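Local coordinates for protein angiotensin-converting enzyme (Anopheles gambiae, PDB 6S1Y) that is a zinc metallopeptidase of the angiotensin-converting enzyme family and probably trims short peptides from their C-terminal end, at residues Asn43-Glu46 with Phe47-Ser50; Glu169-Gln172 with Lys173-Glu176; Val157-Tyr160 with Asn161-Ala165. One frame throughout, in Å; residues are numbered along the deposited sequence.

Contact 1: Asn43-Glu46 with Phe47-Ser50; sequences NLTE and FNLS. With NAG (2-acetamido-2-deoxy-beta-D-glucopyranose), chain B; NAG (2-acetamido-2-deoxy-beta-D-glucopyranose), chain C.
Thr-45 and Asn-48 meet at the start of helix 46-70, where the threonine is the N-cap. Its hydroxyl, set between the backbone N and the carbonyl carbon by chi1 65°, turns back over the helix end so that OG1 accepts from the backbone N of Asn-48 at 2.9 Å. Threonine suits the place because a short side-chain oxygen can satisfy an amide of the first turn. The tight part of the contact lies here. Asn-48 gives a nearly straight bond (173°) from its ND2 to Asn-43 O, 2.9 Å away, with the acceptor in the amide plane. A weak second bond runs from Asn-48 ND2 to O5 of the first sugar.

Asn-43, Leu-44 and Thr-45 form an N-glycosylation sequon, and ND2 of Asn-43 is joined to C1 of that N-acetylglucosamine at 1.4 Å. Thr-45 OG1 also shares a 2.7 Å hydrogen bond with the sugar's O6, so one hydroxyl serves both helix cap and glycan.

The outer side is looser. The exposed ring of Phe-47 takes the acetamido methyl of the second sugar over its centre, C8 lying 3.7 Å from CG, and the side chain of Glu-46 leaves the backbone away from the turn and is exposed. Further along, Glu-46 O accepts from both N and OG of Ser-50, which reach it from opposite faces of its plane.

Inward, Asn-48 and Leu-49 rest on Tyr-40 of helix 12-42, while on helix 100-119 Leu-44 touches Ala-118 and Leu-49 touches Ala-111.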
loop_
_atom_site.group_PDB
_atom_site.type_symbol
_atom_site.label_atom_id
_atom_site.label_comp_id
_atom_site.label_asym_id
_atom_site.label_seq_id
_atom_site.Cartn_x
_atom_site.Cartn_y
_atom_site.Cartn_z
ATOM N N ASN A 43 9.637 17.953 -6.961
ATOM C CA ASN A 43 10.650 19.008 -6.849
ATOM C C ASN A 43 10.338 19.771 -5.546
ATOM O O ASN A 43 9.619 20.763 -5.564
ATOM C CB ASN A 43 10.601 19.874 -8.095
ATOM C CG ASN A 43 11.644 20.945 -8.113
ATOM O OD1 ASN A 43 12.591 20.901 -7.350
ATOM N ND2 ASN A 43 11.466 21.929 -8.996
ATOM N N LEU A 44 10.888 19.267 -4.436
ATOM C CA LEU A 44 10.526 19.788 -3.113
ATOM C C LEU A 44 11.307 21.067 -2.854
ATOM O O LEU A 44 12.424 21.041 -2.338
ATOM C CB LEU A 44 10.824 18.787 -2.005
ATOM C CG LEU A 44 10.094 17.461 -1.895
ATOM C CD1 LEU A 44 10.870 16.596 -0.929
ATOM C CD2 LEU A 44 8.669 17.629 -1.418
ATOM N N THR A 45 10.714 22.192 -3.212
ATOM C CA THR A 45 11.250 23.490 -2.854
ATOM C C THR A 45 10.215 24.206 -2.012
ATOM O O THR A 45 9.017 23.936 -2.099
ATOM C CB THR A 45 11.578 24.348 -4.083
ATOM O OG1 THR A 45 10.362 24.647 -4.788
ATOM C CG2 THR A 45 12.549 23.624 -4.990
ATOM N N GLU A 46 10.685 25.148 -1.204
ATOM C CA GLU A 46 9.753 25.907 -0.388
ATOM C C GLU A 46 8.828 26.720 -1.275
ATOM O O GLU A 46 7.632 26.837 -0.996
ATOM C CB GLU A 46 10.532 26.768 0.607
ATOM C CG GLU A 46 11.139 25.894 1.725
ATOM C CD GLU A 46 12.427 26.440 2.311
ATOM O OE1 GLU A 46 12.446 27.621 2.745
ATOM O OE2 GLU A 46 13.418 25.669 2.353
ATOM N N PHE A 47 9.343 27.227 -2.398
ATOM C CA PHE A 47 8.474 27.912 -3.344
ATOM C C PHE A 47 7.363 26.996 -3.834
ATOM O O PHE A 47 6.187 27.385 -3.858
ATOM C CB PHE A 47 9.274 28.420 -4.531
ATOM C CG PHE A 47 8.417 29.011 -5.609
ATOM C CD1 PHE A 47 7.881 30.281 -5.462
ATOM C CD2 PHE A 47 8.147 28.300 -6.769
ATOM C CE1 PHE A 47 7.098 30.838 -6.459
ATOM C CE2 PHE A 47 7.362 28.845 -7.763
ATOM C CZ PHE A 47 6.835 30.119 -7.618
ATOM N N ASN A 48 7.723 25.770 -4.250
ATOM C CA ASN A 48 6.722 24.834 -4.758
ATOM C C ASN A 48 5.757 24.393 -3.671
ATOM O O ASN A 48 4.594 24.096 -3.959
ATOM C CB ASN A 48 7.405 23.617 -5.374
ATOM C CG ASN A 48 8.025 23.926 -6.742
ATOM O OD1 ASN A 48 7.739 24.954 -7.347
ATOM N ND2 ASN A 48 8.872 23.033 -7.222
ATOM N N LEU A 49 6.205 24.361 -2.415
ATOM C CA LEU A 49 5.276 24.063 -1.331
ATOM C C LEU A 49 4.221 25.157 -1.197
ATOM O O LEU A 49 3.036 24.856 -1.031
ATOM C CB LEU A 49 6.023 23.873 -0.017
ATOM C CG LEU A 49 5.107 23.612 1.189
ATOM C CD1 LEU A 49 4.114 22.467 0.963
ATOM C CD2 LEU A 49 5.983 23.323 2.386
ATOM N N SER A 50 4.626 26.431 -1.288
ATOM C CA SER A 50 3.657 27.520 -1.164
ATOM C C SER A 50 2.592 27.448 -2.250
ATOM O O SER A 50 1.412 27.697 -1.992
ATOM C CB SER A 50 4.360 28.871 -1.233
ATOM O OG SER A 50 5.366 28.938 -0.247
HETATM C C1 NAG B . 12.297 23.088 -9.154
HETATM C C2 NAG B . 12.611 23.308 -10.635
HETATM C C3 NAG B . 13.214 24.703 -10.872
HETATM C C4 NAG B . 12.333 25.787 -10.270
HETATM C C5 NAG B . 12.100 25.465 -8.796
HETATM C C6 NAG B . 11.184 26.446 -8.101
HETATM C C7 NAG B . 13.154 21.376 -12.044
HETATM C C8 NAG B . 14.210 20.394 -12.447
HETATM N N2 NAG B . 13.512 22.277 -11.127
HETATM O O3 NAG B . 13.366 24.895 -12.277
HETATM O O4 NAG B . 12.968 27.061 -10.329
HETATM O O5 NAG B . 11.495 24.170 -8.664
HETATM O O6 NAG B . 11.226 26.287 -6.686
HETATM O O7 NAG B . 12.024 21.350 -12.514
HETATM C C1 NAG C . 12.687 27.914 -11.463
HETATM C C2 NAG C . 12.791 29.392 -11.040
HETATM C C3 NAG C . 12.598 30.310 -12.248
HETATM C C4 NAG C . 13.456 29.880 -13.427
HETATM C C5 NAG C . 13.315 28.388 -13.698
HETATM C C6 NAG C . 14.256 27.906 -14.777
HETATM C C7 NAG C . 12.142 30.129 -8.782
HETATM C C8 NAG C . 10.995 30.439 -7.867
HETATM N N2 NAG C . 11.815 29.717 -10.015
HETATM O O3 NAG C . 12.961 31.636 -11.873
HETATM O O4 NAG C . 13.036 30.594 -14.583
HETATM O O5 NAG C . 13.620 27.656 -12.505
HETATM O O6 NAG C . 14.329 26.490 -14.824
HETATM O O7 NAG C . 13.305 30.239 -8.417
#

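Contact 2: Glu169-Gln172 with Lys173-Glu176; sequences ESFQ and KYVE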
loop_
_atom_site.group_PDB
_atom_site.type_symbol
_atom_site.label_atom_id
_atom_site.label_comp_id
_atom_site.label_asym_id
_atom_site.label_seq_id
_atom_site.Cartn_x
_atom_site.Cartn_y
_atom_site.Cartn_z
ATOM N N GLU A 169 6.536 17.213 16.990
ATOM C CA GLU A 169 5.640 18.353 17.174
ATOM C C GLU A 169 4.749 18.583 15.959
ATOM O O GLU A 169 3.558 18.871 16.109
ATOM C CB GLU A 169 6.459 19.603 17.496
ATOM C CG GLU A 169 7.556 19.331 18.536
ATOM C CD GLU A 169 8.027 20.589 19.241
ATOM O OE1 GLU A 169 8.291 20.516 20.461
ATOM O OE2 GLU A 169 8.120 21.648 18.577
ATOM N N SER A 170 5.296 18.471 14.745
ATOM C CA SER A 170 4.430 18.548 13.575
ATOM C C SER A 170 3.377 17.452 13.607
ATOM O O SER A 170 2.209 17.693 13.288
ATOM C CB SER A 170 5.243 18.450 12.282
ATOM O OG SER A 170 6.278 19.429 12.259
ATOM N N PHE A 171 3.771 16.232 13.984
ATOM C CA PHE A 171 2.789 15.164 14.126
ATOM C C PHE A 171 1.710 15.529 15.135
ATOM O O PHE A 171 0.520 15.304 14.889
ATOM C CB PHE A 171 3.469 13.860 14.541
ATOM C CG PHE A 171 2.524 12.703 14.694
ATOM C CD1 PHE A 171 2.215 11.897 13.615
ATOM C CD2 PHE A 171 1.946 12.422 15.918
ATOM C CE1 PHE A 171 1.338 10.806 13.758
ATOM C CE2 PHE A 171 1.080 11.365 16.070
ATOM C CZ PHE A 171 0.780 10.542 14.989
ATOM N N GLN A 172 2.097 16.080 16.285
ATOM C CA GLN A 172 1.095 16.389 17.307
ATOM C C GLN A 172 0.110 17.429 16.795
ATOM O O GLN A 172 -1.099 17.336 17.049
ATOM C CB GLN A 172 1.775 16.872 18.581
ATOM C CG GLN A 172 0.811 17.122 19.731
ATOM C CD GLN A 172 0.044 15.879 20.101
ATOM O OE1 GLN A 172 0.614 14.781 20.187
ATOM N NE2 GLN A 172 -1.253 16.028 20.306
ATOM N N LYS A 173 0.611 18.425 16.056
ATOM C CA LYS A 173 -0.259 19.430 15.458
ATOM C C LYS A 173 -1.178 18.804 14.422
ATOM O O LYS A 173 -2.369 19.128 14.353
ATOM C CB LYS A 173 0.593 20.530 14.826
ATOM C CG LYS A 173 -0.210 21.542 14.008
ATOM C CD LYS A 173 -1.198 22.320 14.872
ATOM C CE LYS A 173 -0.480 23.256 15.840
ATOM N NZ LYS A 173 -1.445 23.930 16.756
ATOM N N TYR A 174 -0.645 17.899 13.607
ATOM C CA TYR A 174 -1.469 17.220 12.618
ATOM C C TYR A 174 -2.589 16.444 13.277
ATOM O O TYR A 174 -3.727 16.434 12.789
ATOM C CB TYR A 174 -0.581 16.289 11.794
ATOM C CG TYR A 174 -1.214 15.021 11.270
ATOM C CD1 TYR A 174 -2.212 15.052 10.298
ATOM C CD2 TYR A 174 -0.759 13.786 11.699
ATOM C CE1 TYR A 174 -2.756 13.881 9.800
ATOM C CE2 TYR A 174 -1.289 12.610 11.198
ATOM C CZ TYR A 174 -2.279 12.653 10.244
ATOM O OH TYR A 174 -2.783 11.453 9.759
ATOM N N VAL A 175 -2.291 15.774 14.384
ATOM C CA VAL A 175 -3.336 15.013 15.055
ATOM C C VAL A 175 -4.439 15.938 15.543
ATOM O O VAL A 175 -5.632 15.623 15.415
ATOM C CB VAL A 175 -2.738 14.184 16.199
ATOM C CG1 VAL A 175 -3.821 13.789 17.180
ATOM C CG2 VAL A 175 -2.048 12.961 15.615
ATOM N N GLU A 176 -4.061 17.093 16.109
ATOM C CA GLU A 176 -5.051 17.975 16.728
ATOM C C GLU A 176 -5.999 18.554 15.689
ATOM O O GLU A 176 -7.210 18.610 15.916
ATOM C CB GLU A 176 -4.361 19.100 17.509
ATOM C CG GLU A 176 -3.959 18.674 18.909
ATOM C CD GLU A 176 -2.736 19.405 19.461
ATOM O OE1 GLU A 176 -2.293 19.039 20.576
ATOM O OE2 GLU A 176 -2.222 20.330 18.793
#
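Phe-171 and Tyr-174, three residues apart on the alpha-helix 168-184, form an offset edge-to-face aromatic pair: the edge of the tyrosine is turned toward the face of the phenylalanine, with the planes at 68° and the ring centroids 5.8 Å apart. Four residues on from Phe-171, Val-175 places CG2 over a face of the same phenylalanine, 4.0 Å from the centroid, a CH-pi contact. The phenylalanine ring reaches these neighbours because CG stands anti to the backbone N (chi1 -179°), which carries the ring forward along the helix. Aromatic and aliphatic groups suit this buried side, where Phe-171 also meets Phe-480 edge-to-face and Tyr-174 lies against Leu-106, Ile-110 and Met-113 of helix 100-119. The tyrosine hydroxyl is hydrogen-bonded to OD1 of Asp-491, which satisfies its polar end.

Polar side chains take the more accessible side. Gln-172 bends at chi2 and divides its amide between two partners, OE1 hydrogen-bonding to the hydroxyl of Tyr-455 and NE2 serving Glu-176, a spacing of four residues that helix geometry favours. The amide and carboxylate planes are 63° apart, and Gln-172 NE2 donates a hydrogen bond to Glu-176 OE1, 3.2 Å away, from above the carboxylate plane.

Contact 3: Val157-Tyr160 with Asn161-Ala165; sequences VQWY and NATGA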
loop_
_atom_site.group_PDB
_atom_site.type_symbol
_atom_site.label_atom_id
_atom_site.label_comp_id
_atom_site.label_asym_id
_atom_site.label_seq_id
_atom_site.Cartn_x
_atom_site.Cartn_y
_atom_site.Cartn_z
ATOM N N VAL A 157 19.063 2.448 13.025
ATOM C CA VAL A 157 19.114 3.522 14.017
ATOM C C VAL A 157 19.207 4.894 13.352
ATOM O O VAL A 157 18.512 5.841 13.746
ATOM C CB VAL A 157 20.284 3.295 14.984
ATOM C CG1 VAL A 157 20.514 4.543 15.861
ATOM C CG2 VAL A 157 20.017 2.041 15.837
ATOM N N GLN A 158 20.087 5.033 12.356
ATOM C CA GLN A 158 20.177 6.281 11.604
ATOM C C GLN A 158 18.828 6.675 11.022
ATOM O O GLN A 158 18.376 7.817 11.175
ATOM C CB GLN A 158 21.199 6.135 10.484
ATOM C CG GLN A 158 22.630 6.054 10.979
ATOM C CD GLN A 158 23.165 7.397 11.400
ATOM O OE1 GLN A 158 22.952 8.416 10.718
ATOM N NE2 GLN A 158 23.873 7.419 12.518
ATOM N N TRP A 159 18.167 5.737 10.341
ATOM C CA TRP A 159 16.928 6.069 9.651
ATOM C C TRP A 159 15.868 6.566 10.627
ATOM O O TRP A 159 15.264 7.628 10.420
ATOM C CB TRP A 159 16.397 4.856 8.875
ATOM C CG TRP A 159 15.048 5.156 8.281
ATOM C CD1 TRP A 159 13.830 4.742 8.738
ATOM C CD2 TRP A 159 14.781 5.989 7.140
ATOM N NE1 TRP A 159 12.821 5.260 7.957
ATOM C CE2 TRP A 159 13.382 6.017 6.963
ATOM C CE3 TRP A 159 15.595 6.700 6.244
ATOM C CZ2 TRP A 159 12.780 6.728 5.931
ATOM C CZ3 TRP A 159 15.000 7.406 5.229
ATOM C CH2 TRP A 159 13.602 7.426 5.084
ATOM N N TYR A 160 15.608 5.793 11.686
ATOM C CA TYR A 160 14.537 6.110 12.621
ATOM C C TYR A 160 14.860 7.361 13.433
ATOM O O TYR A 160 13.965 8.154 13.733
ATOM C CB TYR A 160 14.283 4.904 13.546
ATOM C CG TYR A 160 13.401 3.822 12.954
ATOM C CD1 TYR A 160 13.915 2.874 12.035
ATOM C CD2 TYR A 160 12.049 3.767 13.254
ATOM C CE1 TYR A 160 13.086 1.902 11.445
ATOM C CE2 TYR A 160 11.212 2.794 12.672
ATOM C CZ TYR A 160 11.737 1.864 11.794
ATOM O OH TYR A 160 10.900 0.920 11.276
ATOM N N ASN A 161 16.127 7.561 13.807
ATOM C CA ASN A 161 16.470 8.773 14.551
ATOM C C ASN A 161 16.247 10.026 13.695
ATOM O O ASN A 161 15.932 11.087 14.226
ATOM C CB ASN A 161 17.919 8.713 15.066
ATOM C CG ASN A 161 18.053 7.934 16.400
ATOM O OD1 ASN A 161 17.301 6.971 16.662
ATOM N ND2 ASN A 161 19.010 8.339 17.245
ATOM N N ALA A 162 16.361 9.914 12.375
ATOM C CA ALA A 162 16.248 11.063 11.492
ATOM C C ALA A 162 14.825 11.333 11.010
ATOM O O ALA A 162 14.486 12.502 10.755
ATOM C CB ALA A 162 17.161 10.867 10.272
ATOM N N THR A 163 13.978 10.309 10.873
ATOM C CA THR A 163 12.663 10.507 10.287
ATOM C C THR A 163 11.537 10.394 11.303
ATOM O O THR A 163 10.379 10.627 10.938
ATOM C CB THR A 163 12.407 9.516 9.125
ATOM O OG1 THR A 163 12.454 8.150 9.585
ATOM C CG2 THR A 163 13.434 9.721 8.033
ATOM N N GLY A 164 11.831 10.093 12.566
ATOM C CA GLY A 164 10.839 9.881 13.601
ATOM C C GLY A 164 10.826 11.057 14.563
ATOM O O GLY A 164 10.012 12.002 14.398
ATOM N N ALA A 165 11.621 11.007 15.636
ATOM C CA ALA A 165 11.534 12.014 16.695
ATOM C C ALA A 165 11.625 13.454 16.206
ATOM O O ALA A 165 10.913 14.306 16.750
ATOM C CB ALA A 165 12.637 11.765 17.738
HETATM O O HOH W 1 12.498 8.403 16.551
#
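Thr-163 lies over one face of the Trp-159 indole near the end of helix 149-163. Its methyl CG2 sits almost squarely above the six-membered ring, 3.7 Å from the centroid and 9° off the normal, a CH-pi contact. The hydroxyl, over the same face but offset toward the rim, serves the backbone: OG1 donates to Trp-159 O at 3.0 Å from above the carbonyl plane. That carbonyl also accepts from Thr-163 N. Threonine fits because its two branches serve different ends, chi1 61° directing OG1 back to the carbonyl while CG2 covers the ring.

The helix stops at Gly-164, the first residue to leave helical backbone angles, whose N makes a weak bond to Tyr-160 O. A water bridges the turn, donating to Tyr-160 O and accepting from Ala-165 N, the latter 2.9 Å from the water oxygen.

Farther out, Ala-484 O helps hold the indole by accepting from Trp-159 NE1, and Tyr-117 meets the ring edge-to-face. Tyr-160 OH hydrogen-bonds to Leu-252 O, and Asn-161 OD1 to Arg-475 NH1.

Hydroxyl and water thus each add a donor to a carbonyl already accepting from an amide, weakly at Tyr-160 O, probably helping satisfy the helix end.

How the contacts relate
From the N terminus, contact 1 comes first, closing the short turn between helices 12-42 and 46-70. Contact 3 follows at the end of helix 149-163, and contact 2 lies within the next helix, 168-184, where the chain simply continues along one helix. The three are in series; none nests in or crosses another. Contacts 2 and 3 are separated by three residues in sequence, their centres 18 Å apart, but otherwise do not touch, and contact 1 stays about 11 Å from each at the nearest atoms. Helix 100-119 packs against both contact 1 and contact 2, whereas contact 3 reaches helix 135-145 through Trp-159.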